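Local coordinates for ribonuclease mar1, putative (Trypanosoma cruzi, PDB 1YZV), which is of unknown function but belongs to the isochorismatase family and may be a hydrolase, at the interface of chains A and B. Coordinates in Å, arbitrary orientation; residue numbers count along the deposited sequence, not the author numbering. Chains: chain A/B, Hypothetical protein.

The interface of chains A and B. Residues chain A 178-179, 182-184, 189; chain B 94, 122, 126.
The C-terminal end of helix 173-181 of chain A and the loop after it pack against chain B, where B:Phe94 inserts its ring and helix 120-133 brings up B:Val122 and B:Gln126. The two chains are copies of one protein, and this patch is part of an interface without strict two-fold symmetry, which may not be the biological one. The B:Phe94 ring is held between both chains. A:Asp183 CA sits over the centre of one face, 4.0 Å above the plane. B:Val122 CG1 lies over the opposite face, toward the rim. A:Met178 SD lies obliquely past the CZ rim, on the B:Val122 side, 3.6 Å from B:Phe94 CZ. A:Phe189 CE1 approaches in the ring plane, at the edge. A:Met178 bends at chi2 (-64°), which turns its sulfur toward the ring, while its CB and CG rest on the methyls of B:Val122. B:Gln126 OE1 also lies in plane at the ring edge. The backbone B:Phe94 N donates to A:Lys182 O at 2.9 Å. The B:Gln126 chain runs straight on from CG (chi2 -168°) and carries its amide to the C-terminal end of chain A helix 173-181. There NE2 donates to A:Met178 O at 3.0 Å from above the carbonyl plane, not along a lone pair. Within chain A, A:Lys182 NZ folds back to donate a hydrogen bond to A:Gln179 O. A water bridges the chains, its O 2.7 Å from A:Lys182 O and 2.8 Å from the amide oxygen B:Gln126 OE1.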
# COMPACT_ATOMS: atom_id res chain seq x y z
N MET A 178 -7.32 13.77 17.78
CA MET A 178 -8.13 12.84 18.58
C MET A 178 -7.30 11.67 19.12
O MET A 178 -7.59 11.16 20.21
CB MET A 178 -9.33 12.35 17.74
CG MET A 178 -10.25 13.49 17.31
SD MET A 178 -11.03 14.25 18.73
CE MET A 178 -9.94 15.63 19.15
N GLN A 179 -6.19 11.35 18.44
CA GLN A 179 -5.15 10.43 18.99
C GLN A 179 -4.48 10.94 20.27
O GLN A 179 -4.23 10.17 21.21
CB GLN A 179 -4.05 10.11 17.97
CG GLN A 179 -4.50 9.17 16.87
CD GLN A 179 -3.49 9.14 15.70
OE1 GLN A 179 -2.30 9.03 15.93
NE2 GLN A 179 -3.96 9.28 14.48
N LYS A 182 -7.76 11.07 23.06
CA LYS A 182 -8.31 9.74 23.39
C LYS A 182 -9.75 9.60 23.93
O LYS A 182 -10.34 8.52 23.78
CB LYS A 182 -7.34 8.91 24.28
CG LYS A 182 -5.95 8.82 23.61
CD LYS A 182 -5.22 7.53 23.78
CE LYS A 182 -3.87 7.52 22.95
NZ LYS A 182 -3.86 7.60 21.38
N ASP A 183 -10.34 10.68 24.42
CA ASP A 183 -11.57 10.61 25.16
C ASP A 183 -12.19 12.03 25.22
O ASP A 183 -11.50 13.01 25.51
CB ASP A 183 -11.25 10.00 26.56
CG ASP A 183 -12.47 9.68 27.40
OD1 ASP A 183 -13.40 10.52 27.50
OD2 ASP A 183 -12.43 8.65 28.09
N ALA A 184 -13.49 12.15 24.90
CA ALA A 184 -14.17 13.43 24.95
C ALA A 184 -14.29 14.02 26.33
O ALA A 184 -14.65 15.20 26.46
CB ALA A 184 -15.60 13.32 24.32
N PHE A 189 -10.58 18.63 25.87
CA PHE A 189 -11.44 18.40 24.71
C PHE A 189 -12.31 19.60 24.33
O PHE A 189 -12.42 19.99 23.14
CB PHE A 189 -12.33 17.17 24.90
CG PHE A 189 -13.12 16.84 23.69
CD1 PHE A 189 -12.54 16.19 22.62
CD2 PHE A 189 -14.47 17.17 23.63
CE1 PHE A 189 -13.30 15.91 21.47
CE2 PHE A 189 -15.19 16.91 22.50
CZ PHE A 189 -14.60 16.24 21.43
N PHE B 94 -12.85 7.29 22.87
CA PHE B 94 -13.04 7.12 21.42
C PHE B 94 -12.99 5.61 21.10
O PHE B 94 -13.93 5.07 20.50
CB PHE B 94 -12.03 7.93 20.62
CG PHE B 94 -12.12 9.40 20.87
CD1 PHE B 94 -13.35 10.03 20.98
CD2 PHE B 94 -10.98 10.14 21.05
CE1 PHE B 94 -13.43 11.38 21.26
CE2 PHE B 94 -11.03 11.51 21.22
CZ PHE B 94 -12.28 12.13 21.40
N VAL B 122 -11.14 7.93 13.82
CA VAL B 122 -11.23 8.21 15.27
C VAL B 122 -11.60 6.99 16.09
O VAL B 122 -10.74 6.17 16.44
CB VAL B 122 -12.16 9.43 15.56
CG1 VAL B 122 -12.19 9.77 17.07
CG2 VAL B 122 -11.64 10.65 14.79
N GLN B 126 -8.86 3.92 16.72
CA GLN B 126 -8.44 3.74 18.09
C GLN B 126 -8.90 2.40 18.73
O GLN B 126 -8.20 1.84 19.55
CB GLN B 126 -8.83 4.94 18.98
CG GLN B 126 -8.21 6.23 18.45
CD GLN B 126 -8.26 7.39 19.37
OE1 GLN B 126 -8.28 7.23 20.60
NE2 GLN B 126 -8.28 8.59 18.78
O HOH W 1 -9.60 6.13 22.79